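Proline dehydrogenase (Bradyrhizobium japonicum USDA 110, PDB 3HAZ) probably oxidises proline to glutamate in two steps, pairing an FAD-dependent proline dehydrogenase with an NAD-dependent dehydrogenase for glutamate semialdehyde. Local coordinates at residues Ala355-Tyr363 / Arg514-Gly522; Phe366-Leu374 / Ala488-His499. All blocks are in the same frame, centred on the assembly; numbering follows the deposited sequence.

Interaction 1 (Ala355-Tyr363 / Arg514-Gly522). With GOL (glycerol), chain L.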
loop_
_atom_site.group_PDB
_atom_site.type_symbol
_atom_site.label_atom_id
_atom_site.label_comp_id
_atom_site.label_asym_id
_atom_site.label_seq_id
_atom_site.Cartn_x
_atom_site.Cartn_y
_atom_site.Cartn_z
ATOM N N ALA A 355 -14.109 14.866 -30.046
ATOM C CA ALA A 355 -15.168 15.034 -29.064
ATOM C C ALA A 355 -14.591 15.595 -27.759
ATOM O O ALA A 355 -15.226 16.405 -27.093
ATOM C CB ALA A 355 -15.901 13.715 -28.828
ATOM N N GLN A 356 -13.379 15.171 -27.415
ATOM C CA GLN A 356 -12.681 15.713 -26.250
ATOM C C GLN A 356 -12.316 17.181 -26.447
ATOM O O GLN A 356 -12.598 18.008 -25.587
ATOM C CB GLN A 356 -11.436 14.882 -25.926
ATOM C CG GLN A 356 -11.784 13.456 -25.509
ATOM C CD GLN A 356 -10.579 12.637 -25.120
ATOM O OE1 GLN A 356 -9.442 13.084 -25.252
ATOM N NE2 GLN A 356 -10.824 11.422 -24.632
ATOM N N GLU A 357 -11.698 17.502 -27.582
ATOM C CA GLU A 357 -11.332 18.880 -27.884
ATOM C C GLU A 357 -12.559 19.784 -27.877
ATOM O O GLU A 357 -12.505 20.912 -27.402
ATOM C CB GLU A 357 -10.658 18.966 -29.260
ATOM C CG GLU A 357 -9.268 18.360 -29.330
ATOM C CD GLU A 357 -8.722 18.337 -30.755
ATOM O OE1 GLU A 357 -9.531 18.257 -31.706
ATOM O OE2 GLU A 357 -7.486 18.399 -30.926
ATOM N N ARG A 358 -13.662 19.274 -28.415
ATOM C CA ARG A 358 -14.869 20.073 -28.612
ATOM C C ARG A 358 -15.780 20.072 -27.392
ATOM O O ARG A 358 -16.853 20.676 -27.412
ATOM C CB ARG A 358 -15.630 19.576 -29.843
ATOM C CG ARG A 358 -14.903 19.892 -31.157
ATOM C CD ARG A 358 -15.414 19.058 -32.327
ATOM N NE ARG A 358 -14.520 19.156 -33.482
ATOM C CZ ARG A 358 -14.832 18.749 -34.710
ATOM N NH1 ARG A 358 -16.020 18.211 -34.953
ATOM N NH2 ARG A 358 -13.952 18.880 -35.699
ATOM N N GLY A 359 -15.347 19.390 -26.336
ATOM C CA GLY A 359 -16.108 19.323 -25.097
ATOM C C GLY A 359 -17.539 18.874 -25.310
ATOM O O GLY A 359 -18.474 19.493 -24.799
ATOM N N LEU A 360 -17.715 17.805 -26.084
ATOM C CA LEU A 360 -19.048 17.295 -26.398
ATOM C C LEU A 360 -19.627 16.530 -25.217
ATOM O O LEU A 360 -18.900 16.160 -24.293
ATOM C CB LEU A 360 -19.003 16.390 -27.639
ATOM C CG LEU A 360 -18.468 17.065 -28.898
ATOM C CD1 LEU A 360 -18.755 16.209 -30.128
ATOM C CD2 LEU A 360 -19.082 18.461 -29.054
ATOM N N ASP A 361 -20.932 16.275 -25.248
ATOM C CA ASP A 361 -21.564 15.563 -24.138
ATOM C C ASP A 361 -21.364 14.047 -24.211
ATOM O O ASP A 361 -21.888 13.305 -23.384
ATOM C CB ASP A 361 -23.047 15.935 -23.995
ATOM C CG ASP A 361 -23.903 15.426 -25.141
ATOM O OD1 ASP A 361 -23.430 14.577 -25.925
ATOM O OD2 ASP A 361 -25.062 15.881 -25.253
ATOM N N GLY A 362 -20.591 13.594 -25.194
ATOM C CA GLY A 362 -20.305 12.178 -25.347
ATOM C C GLY A 362 -19.646 11.882 -26.685
ATOM O O GLY A 362 -19.348 12.806 -27.446
ATOM N N TYR A 363 -19.424 10.596 -26.963
ATOM C CA TYR A 363 -18.790 10.143 -28.202
ATOM C C TYR A 363 -19.813 9.573 -29.185
ATOM O O TYR A 363 -20.702 8.820 -28.790
ATOM C CB TYR A 363 -17.733 9.077 -27.896
ATOM C CG TYR A 363 -16.654 9.556 -26.954
ATOM C CD1 TYR A 363 -16.648 9.183 -25.609
ATOM C CD2 TYR A 363 -15.650 10.405 -27.402
ATOM C CE1 TYR A 363 -15.652 9.639 -24.739
ATOM C CE2 TYR A 363 -14.658 10.861 -26.548
ATOM C CZ TYR A 363 -14.660 10.479 -25.224
ATOM O OH TYR A 363 -13.658 10.944 -24.402
ATOM N N ARG A 514 -13.906 20.450 -13.484
ATOM C CA ARG A 514 -14.787 20.144 -14.603
ATOM C C ARG A 514 -14.320 20.855 -15.874
ATOM O O ARG A 514 -13.607 21.862 -15.822
ATOM C CB ARG A 514 -16.245 20.505 -14.293
ATOM C CG ARG A 514 -16.420 21.487 -13.155
ATOM C CD ARG A 514 -17.056 20.822 -11.945
ATOM N NE ARG A 514 -18.503 21.025 -11.918
ATOM C CZ ARG A 514 -19.325 20.451 -11.045
ATOM N NH1 ARG A 514 -20.628 20.701 -11.095
ATOM N NH2 ARG A 514 -18.847 19.624 -10.123
ATOM N N ASN A 515 -14.714 20.308 -17.015
ATOM C CA ASN A 515 -14.378 20.878 -18.308
ATOM C C ASN A 515 -15.574 21.694 -18.781
ATOM O O ASN A 515 -16.715 21.361 -18.462
ATOM C CB ASN A 515 -14.079 19.756 -19.300
ATOM C CG ASN A 515 -13.401 20.250 -20.563
ATOM O OD1 ASN A 515 -13.078 21.434 -20.698
ATOM N ND2 ASN A 515 -13.164 19.336 -21.491
ATOM N N SER A 516 -15.329 22.771 -19.518
ATOM C CA SER A 516 -16.436 23.546 -20.068
ATOM C C SER A 516 -17.113 22.758 -21.187
ATOM O O SER A 516 -16.511 21.853 -21.767
ATOM C CB SER A 516 -15.944 24.897 -20.587
ATOM O OG SER A 516 -14.776 24.748 -21.373
ATOM N N ARG A 517 -18.360 23.099 -21.490
ATOM C CA ARG A 517 -19.109 22.405 -22.534
ATOM C C ARG A 517 -18.988 23.096 -23.881
ATOM O O ARG A 517 -18.986 24.324 -23.960
ATOM C CB ARG A 517 -20.587 22.305 -22.164
ATOM C CG ARG A 517 -20.899 21.308 -21.064
ATOM C CD ARG A 517 -22.408 21.181 -20.904
ATOM N NE ARG A 517 -23.070 21.046 -22.201
ATOM C CZ ARG A 517 -24.337 21.380 -22.439
ATOM N NH1 ARG A 517 -24.847 21.219 -23.655
ATOM N NH2 ARG A 517 -25.091 21.880 -21.469
ATOM N N GLY A 518 -18.903 22.295 -24.942
ATOM C CA GLY A 518 -18.879 22.809 -26.299
ATOM C C GLY A 518 -20.119 22.380 -27.063
ATOM O O GLY A 518 -21.089 21.917 -26.468
ATOM N N VAL A 519 -20.079 22.525 -28.383
ATOM C CA VAL A 519 -21.210 22.188 -29.236
ATOM C C VAL A 519 -20.681 21.539 -30.505
ATOM O O VAL A 519 -19.681 21.994 -31.059
ATOM C CB VAL A 519 -22.027 23.459 -29.605
ATOM C CG1 VAL A 519 -23.177 23.122 -30.544
ATOM C CG2 VAL A 519 -22.546 24.155 -28.336
ATOM N N GLU A 520 -21.333 20.469 -30.954
ATOM C CA GLU A 520 -20.988 19.853 -32.232
ATOM C C GLU A 520 -21.779 20.506 -33.360
ATOM O O GLU A 520 -22.990 20.295 -33.484
ATOM C CB GLU A 520 -21.239 18.344 -32.211
ATOM C CG GLU A 520 -20.927 17.652 -33.539
ATOM C CD GLU A 520 -19.554 18.028 -34.082
ATOM O OE1 GLU A 520 -18.545 17.589 -33.492
ATOM O OE2 GLU A 520 -19.484 18.760 -35.101
ATOM N N PHE A 521 -21.089 21.304 -34.175
ATOM C CA PHE A 521 -21.723 22.029 -35.267
ATOM C C PHE A 521 -22.246 21.058 -36.330
ATOM O O PHE A 521 -23.131 21.402 -37.116
ATOM C CB PHE A 521 -20.730 23.010 -35.896
ATOM C CG PHE A 521 -20.491 24.253 -35.079
ATOM C CD1 PHE A 521 -20.792 24.286 -33.729
ATOM C CD2 PHE A 521 -19.933 25.378 -35.660
ATOM C CE1 PHE A 521 -20.562 25.423 -32.980
ATOM C CE2 PHE A 521 -19.699 26.517 -34.917
ATOM C CZ PHE A 521 -20.014 26.540 -33.574
ATOM N N GLY A 522 -21.698 19.845 -36.340
ATOM C CA GLY A 522 -22.089 18.831 -37.303
ATOM C C GLY A 522 -23.354 18.087 -36.915
ATOM O O GLY A 522 -23.775 17.166 -37.613
HETATM C C1 GOL L . -23.576 15.862 -28.689
HETATM O O1 GOL L . -22.561 14.903 -28.502
HETATM C C2 GOL L . -22.943 17.248 -28.648
HETATM O O2 GOL L . -22.729 17.616 -27.304
HETATM C C3 GOL L . -23.883 18.243 -29.319
HETATM O O3 GOL L . -23.285 19.518 -29.317
HETATM O O HOH W 1 -12.286 20.074 -23.985
HETATM O O HOH W 2 -17.360 22.988 -29.169
#
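Gly-359 and Gly-518 meet backbone to backbone, their CA atoms 4.6 Å apart, in the tightest part of this contact. The amide N of Gly-518 gives a nearly straight bond (168°) to O of Gly-359, 2.8 Å away. Beside it, CA of Gly-518 lies 3.1 Å from O of Arg-358 in a CA-H...O contact, where a CB would collide; a water links the same O to N of Val-519. Gly-359, with positive phi, closes helix 348-357 of the proline dehydrogenase barrel in a Schellman motif, and the extended stretch 514-520 runs past this helix end. CD2 of Leu-360 packs against the backbone of Val-519 and Glu-520. CG of Glu-520 lies opposite its backbone N (chi1 179°) and the chain bends at chi2 (50°), carrying OE1 to NH1 of Arg-358 (3.0 Å), which also binds Asp-285. OE2 accepts from N of Gly-522, fixing the carboxylate's rotation. A glutamine in place of this glutamate would probably weaken the grip on Arg-358, leaving Asp-285 to balance more of its charge. A buried water joins O of Gln-356 to ND2 of Asn-515, which also donates to O of Pro-505. The looser side is at exposed Asp-361, where a glycerol, probably from the crystallisation liquor, accepts from N of Asp-361 and of Glu-520.

Interaction 2 (Phe366-Leu374 / Ala488-His499); sequences FTRKAMTDL and ADAIVRPQAAAH. With FAD (flavin-adenine dinucleotide), chain C; SO4 (sulfate ion), chain F.
Three direct hydrogen bonds join the segments, two of them from the guanidinium of Arg-368. Its NH1 reaches O of Ala-496 at 2.9 Å, and NH2 reaches O of Ala-490 at 2.8 Å, the latter bent and approaching from above the carbonyl plane. The chain turns at chi3 (64°), bringing the group between the end of helix 487-491 and the 3-10 turn 494-496. In the third bond N of His-499 points almost straight (174°) at OG1 of Thr-367, 3.0 Å away. One water links N of Thr-367 to O of Ala-497. Arg-368 is the N-cap of helix 369-384; this helix and the residues just before it line the FAD site of the barrel: O of Thr-367 accepts from the adenine N6A, OG1 of Thr-372 donates to N3A, and NZ of Lys-369 binds both O2A and Asp-373. A sulfate, probably from the crystallisation liquor, accepts hydrogen bonds from NE and NH2 of Arg-368 and from N of Ala-370, 2.7 Å from its O4. Van der Waals packing adds to this: CD1 of Ile-491 lies 3.5 Å over one face of the guanidinium. Its apolar neighbours are CB of Ala-370 and Met-371, which crosses Ile-491 at about a right angle and lays CE against CB of Ala-497.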
loop_
_atom_site.group_PDB
_atom_site.type_symbol
_atom_site.label_atom_id
_atom_site.label_comp_id
_atom_site.label_asym_id
_atom_site.label_seq_id
_atom_site.Cartn_x
_atom_site.Cartn_y
_atom_site.Cartn_z
ATOM N N PHE A 366 -18.810 4.025 -30.501
ATOM C CA PHE A 366 -18.585 3.179 -29.336
ATOM C C PHE A 366 -17.117 3.295 -28.928
ATOM O O PHE A 366 -16.266 3.652 -29.747
ATOM C CB PHE A 366 -18.973 1.728 -29.640
ATOM C CG PHE A 366 -20.416 1.566 -30.067
ATOM C CD1 PHE A 366 -21.450 1.716 -29.148
ATOM C CD2 PHE A 366 -20.736 1.278 -31.381
ATOM C CE1 PHE A 366 -22.776 1.574 -29.539
ATOM C CE2 PHE A 366 -22.056 1.144 -31.779
ATOM C CZ PHE A 366 -23.079 1.291 -30.857
ATOM N N THR A 367 -16.821 3.013 -27.663
ATOM C CA THR A 367 -15.448 3.116 -27.181
ATOM C C THR A 367 -14.854 1.770 -26.796
ATOM O O THR A 367 -13.672 1.685 -26.463
ATOM C CB THR A 367 -15.315 4.099 -26.002
ATOM O OG1 THR A 367 -16.360 3.860 -25.052
ATOM C CG2 THR A 367 -15.400 5.540 -26.497
ATOM N N ARG A 368 -15.673 0.722 -26.819
ATOM C CA ARG A 368 -15.142 -0.632 -26.712
ATOM C C ARG A 368 -15.290 -1.353 -28.047
ATOM O O ARG A 368 -16.353 -1.325 -28.664
ATOM C CB ARG A 368 -15.827 -1.420 -25.589
ATOM C CG ARG A 368 -15.357 -1.019 -24.196
ATOM C CD ARG A 368 -15.865 -1.981 -23.132
ATOM N NE ARG A 368 -15.327 -3.329 -23.306
ATOM C CZ ARG A 368 -15.584 -4.345 -22.488
ATOM N NH1 ARG A 368 -16.371 -4.165 -21.433
ATOM N NH2 ARG A 368 -15.058 -5.540 -22.724
ATOM N N LYS A 369 -14.218 -2.004 -28.477
ATOM C CA LYS A 369 -14.169 -2.645 -29.785
ATOM C C LYS A 369 -15.276 -3.689 -29.939
ATOM O O LYS A 369 -15.889 -3.812 -31.010
ATOM C CB LYS A 369 -12.783 -3.267 -30.006
ATOM C CG LYS A 369 -12.389 -3.488 -31.473
ATOM C CD LYS A 369 -12.918 -4.815 -31.997
ATOM C CE LYS A 369 -12.330 -5.148 -33.359
ATOM N NZ LYS A 369 -12.698 -6.522 -33.797
ATOM N N ALA A 370 -15.541 -4.427 -28.863
ATOM C CA ALA A 370 -16.581 -5.454 -28.866
ATOM C C ALA A 370 -17.967 -4.871 -29.124
ATOM O O ALA A 370 -18.832 -5.553 -29.667
ATOM C CB ALA A 370 -16.576 -6.235 -27.553
ATOM N N MET A 371 -18.182 -3.621 -28.717
ATOM C CA MET A 371 -19.452 -2.949 -28.983
ATOM C C MET A 371 -19.593 -2.621 -30.473
ATOM O O MET A 371 -20.687 -2.694 -31.039
ATOM C CB MET A 371 -19.602 -1.682 -28.129
ATOM C CG MET A 371 -19.994 -1.938 -26.671
ATOM S SD MET A 371 -21.626 -2.707 -26.501
ATOM C CE MET A 371 -22.748 -1.366 -26.916
ATOM N N THR A 372 -18.486 -2.258 -31.112
ATOM C CA THR A 372 -18.515 -2.037 -32.552
ATOM C C THR A 372 -18.827 -3.349 -33.258
ATOM O O THR A 372 -19.625 -3.390 -34.196
ATOM C CB THR A 372 -17.190 -1.456 -33.078
ATOM O OG1 THR A 372 -17.100 -0.076 -32.701
ATOM C CG2 THR A 372 -17.116 -1.565 -34.602
ATOM N N ASP A 373 -18.194 -4.420 -32.791
ATOM C CA ASP A 373 -18.401 -5.742 -33.371
ATOM C C ASP A 373 -19.847 -6.200 -33.200
ATOM O O ASP A 373 -20.434 -6.756 -34.123
ATOM C CB ASP A 373 -17.432 -6.764 -32.765
ATOM C CG ASP A 373 -16.051 -6.699 -33.390
ATOM O OD1 ASP A 373 -15.899 -6.057 -34.457
ATOM O OD2 ASP A 373 -15.113 -7.294 -32.818
ATOM N N LEU A 374 -20.415 -5.960 -32.019
ATOM C CA LEU A 374 -21.821 -6.248 -31.769
ATOM C C LEU A 374 -22.741 -5.446 -32.680
ATOM O O LEU A 374 -23.680 -5.986 -33.260
ATOM C CB LEU A 374 -22.193 -5.929 -30.316
ATOM C CG LEU A 374 -21.988 -6.997 -29.245
ATOM C CD1 LEU A 374 -22.545 -6.489 -27.934
ATOM C CD2 LEU A 374 -22.663 -8.301 -29.643
ATOM N N ALA A 488 -20.381 -10.342 -27.417
ATOM C CA ALA A 488 -21.257 -10.313 -26.252
ATOM C C ALA A 488 -20.559 -10.848 -25.001
ATOM O O ALA A 488 -20.822 -10.386 -23.893
ATOM C CB ALA A 488 -22.542 -11.093 -26.526
ATOM N N ASP A 489 -19.665 -11.816 -25.179
ATOM C CA ASP A 489 -18.968 -12.408 -24.040
ATOM C C ASP A 489 -17.836 -11.531 -23.531
ATOM O O ASP A 489 -17.337 -11.726 -22.422
ATOM C CB ASP A 489 -18.449 -13.801 -24.394
ATOM C CG ASP A 489 -19.570 -14.804 -24.577
ATOM O OD1 ASP A 489 -20.634 -14.621 -23.944
ATOM O OD2 ASP A 489 -19.391 -15.765 -25.355
ATOM N N ALA A 490 -17.431 -10.563 -24.347
ATOM C CA ALA A 490 -16.400 -9.616 -23.945
ATOM C C ALA A 490 -17.025 -8.483 -23.147
ATOM O O ALA A 490 -16.411 -7.947 -22.224
ATOM C CB ALA A 490 -15.674 -9.071 -25.172
ATOM N N ILE A 491 -18.253 -8.123 -23.517
ATOM C CA ILE A 491 -18.996 -7.054 -22.854
ATOM C C ILE A 491 -19.695 -7.549 -21.582
ATOM O O ILE A 491 -19.648 -6.892 -20.544
ATOM C CB ILE A 491 -20.053 -6.435 -23.807
ATOM C CG1 ILE A 491 -19.378 -5.838 -25.047
ATOM C CG2 ILE A 491 -20.878 -5.374 -23.094
ATOM C CD1 ILE A 491 -18.266 -4.865 -24.732
ATOM N N VAL A 492 -20.342 -8.708 -21.691
ATOM C CA VAL A 492 -21.082 -9.354 -20.599
ATOM C C VAL A 492 -22.259 -8.552 -20.028
ATOM O O VAL A 492 -23.371 -9.070 -19.927
ATOM C CB VAL A 492 -20.155 -9.881 -19.457
ATOM C CG1 VAL A 492 -18.873 -10.477 -20.029
ATOM C CG2 VAL A 492 -19.840 -8.789 -18.444
ATOM N N ARG A 493 -22.022 -7.295 -19.669
ATOM C CA ARG A 493 -23.036 -6.483 -19.002
ATOM C C ARG A 493 -23.175 -5.107 -19.645
ATOM O O ARG A 493 -22.176 -4.455 -19.941
ATOM C CB ARG A 493 -22.693 -6.330 -17.513
ATOM C CG ARG A 493 -23.180 -5.025 -16.876
ATOM C CD ARG A 493 -24.662 -5.071 -16.503
ATOM N NE ARG A 493 -25.207 -3.746 -16.212
ATOM C CZ ARG A 493 -26.498 -3.491 -16.025
ATOM N NH1 ARG A 493 -27.387 -4.472 -16.101
ATOM N NH2 ARG A 493 -26.903 -2.258 -15.766
ATOM N N PRO A 494 -24.421 -4.661 -19.855
ATOM C CA PRO A 494 -24.737 -3.361 -20.453
ATOM C C PRO A 494 -23.912 -2.215 -19.871
ATOM O O PRO A 494 -23.342 -1.424 -20.627
ATOM C CB PRO A 494 -26.216 -3.177 -20.107
ATOM C CG PRO A 494 -26.754 -4.562 -20.079
ATOM C CD PRO A 494 -25.637 -5.446 -19.572
ATOM N N GLN A 495 -23.843 -2.133 -18.545
ATOM C CA GLN A 495 -23.134 -1.039 -17.882
ATOM C C GLN A 495 -21.633 -1.068 -18.165
ATOM O O GLN A 495 -20.918 -0.103 -17.877
ATOM C CB GLN A 495 -23.396 -1.052 -16.369
ATOM C CG GLN A 495 -22.502 -1.996 -15.579
ATOM C CD GLN A 495 -22.922 -2.121 -14.120
ATOM O OE1 GLN A 495 -23.988 -1.648 -13.724
ATOM N NE2 GLN A 495 -22.082 -2.767 -13.316
ATOM N N ALA A 496 -21.157 -2.176 -18.730
ATOM C CA ALA A 496 -19.750 -2.306 -19.102
ATOM C C ALA A 496 -19.507 -1.911 -20.563
ATOM O O ALA A 496 -18.421 -2.123 -21.101
ATOM C CB ALA A 496 -19.266 -3.729 -18.851
ATOM N N ALA A 497 -20.518 -1.334 -21.200
ATOM C CA ALA A 497 -20.441 -1.035 -22.629
ATOM C C ALA A 497 -19.325 -0.039 -22.958
ATOM O O ALA A 497 -18.483 -0.300 -23.820
ATOM C CB ALA A 497 -21.789 -0.537 -23.137
ATOM N N ALA A 498 -19.318 1.095 -22.265
ATOM C CA ALA A 498 -18.307 2.127 -22.471
ATOM C C ALA A 498 -16.933 1.670 -21.992
ATOM O O ALA A 498 -16.830 0.869 -21.069
ATOM C CB ALA A 498 -18.713 3.404 -21.754
ATOM N N HIS A 499 -15.875 2.175 -22.620
ATOM C CA HIS A 499 -14.524 1.844 -22.180
ATOM C C HIS A 499 -14.231 2.540 -20.858
ATOM O O HIS A 499 -14.404 3.756 -20.747
ATOM C CB HIS A 499 -13.483 2.253 -23.213
ATOM C CG HIS A 499 -12.147 1.617 -23.000
ATOM N ND1 HIS A 499 -11.339 1.926 -21.928
ATOM C CD2 HIS A 499 -11.479 0.682 -23.718
ATOM C CE1 HIS A 499 -10.230 1.211 -21.995
ATOM N NE2 HIS A 499 -10.290 0.449 -23.071
HETATM P PA FAD C . -11.544 -5.449 -37.049
HETATM O O1A FAD C . -10.038 -5.721 -36.479
HETATM O O2A FAD C . -12.481 -6.515 -36.695
HETATM O O5B FAD C . -12.096 -4.058 -36.413
HETATM C C5B FAD C . -11.290 -2.920 -36.526
HETATM C C4B FAD C . -12.099 -1.674 -36.145
HETATM O O4B FAD C . -13.060 -1.729 -34.956
HETATM C C3B FAD C . -11.812 -0.335 -36.465
HETATM O O3B FAD C . -11.410 -0.023 -37.788
HETATM C C2B FAD C . -12.895 0.449 -35.768
HETATM O O2B FAD C . -13.962 0.924 -36.567
HETATM C C1B FAD C . -13.290 -0.382 -34.600
HETATM N N9A FAD C . -12.612 -0.150 -33.337
HETATM C C8A FAD C . -11.268 -0.337 -33.031
HETATM N N7A FAD C . -11.098 -0.037 -31.706
HETATM C C5A FAD C . -12.360 0.336 -31.188
HETATM C C6A FAD C . -12.807 0.768 -29.818
HETATM N N6A FAD C . -11.851 0.867 -28.722
HETATM N N1A FAD C . -14.071 1.057 -29.592
HETATM C C2A FAD C . -15.019 0.959 -30.629
HETATM N N3A FAD C . -14.589 0.546 -31.946
HETATM C C4A FAD C . -13.271 0.244 -32.179
HETATM N N1 FAD C . -14.556 3.015 -43.065
HETATM C C2 FAD C . -15.137 4.259 -43.041
HETATM O O2 FAD C . -15.157 4.978 -41.865
HETATM N N3 FAD C . -15.675 4.821 -44.248
HETATM C C4 FAD C . -15.614 4.120 -45.420
HETATM O O4 FAD C . -16.199 4.639 -46.582
HETATM C C4X FAD C . -15.012 2.815 -45.447
HETATM N N5 FAD C . -14.946 2.033 -46.720
HETATM C C5X FAD C . -14.342 0.751 -46.728
HETATM C C6 FAD C . -14.271 -0.012 -47.982
HETATM C C7 FAD C . -13.673 -1.293 -47.986
HETATM C C7M FAD C . -13.585 -2.064 -49.294
HETATM C C8 FAD C . -13.126 -1.868 -46.735
HETATM C C8M FAD C . -12.465 -3.256 -46.711
HETATM C C9 FAD C . -13.196 -1.135 -45.538
HETATM C C9A FAD C . -13.810 0.205 -45.527
HETATM N N10 FAD C . -13.885 0.976 -44.283
HETATM C C10 FAD C . -14.501 2.283 -44.285
HETATM C "C1'" FAD C . -13.504 0.390 -42.958
HETATM C "C2'" FAD C . -12.044 0.631 -42.497
HETATM O "O2'" FAD C . -11.248 1.061 -43.596
HETATM C "C3'" FAD C . -11.511 -0.649 -41.833
HETATM O "O3'" FAD C . -11.158 -1.602 -42.829
HETATM C "C4'" FAD C . -12.544 -1.303 -40.847
HETATM O "O4'" FAD C . -13.175 -0.466 -39.940
HETATM C "C5'" FAD C . -11.968 -2.570 -40.159
HETATM O "O5'" FAD C . -12.977 -3.468 -39.725
HETATM P P FAD C . -12.606 -5.085 -39.702
HETATM O O1P FAD C . -13.965 -5.960 -39.293
HETATM O O2P FAD C . -12.062 -5.484 -41.005
HETATM O O3P FAD C . -11.367 -5.262 -38.653
HETATM S S SO4 F . -12.815 -4.980 -25.730
HETATM O O1 SO4 F . -13.216 -6.098 -24.875
HETATM O O2 SO4 F . -12.727 -3.745 -24.951
HETATM O O3 SO4 F . -11.509 -5.283 -26.307
HETATM O O4 SO4 F . -13.811 -4.820 -26.781
HETATM O O HOH W 3 -18.916 1.461 -26.159
HETATM O O HOH W 4 -16.150 5.896 -22.312
#

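How the interactions relate
From the N terminus, the chain first passes the end of helix 348-357 at 355-363, then almost at once the start of helix 369-384 at 366-374. After the remaining barrel strands and helices it returns through helix 487-491, where 488-499 closes the loop of interaction 2. It then runs on to 514-522, just ahead of helix 524-536, and closes the wider loop of interaction 1. Interaction 2 is thus nested inside interaction 1, with centres about 23 Å apart. Together they fasten the stretch that leaves the barrel to the end of one helix and the start of the next: interaction 2 beside the adenine end of FAD, interaction 1 nearer the centre of the chain, where helix 604-629 also packs.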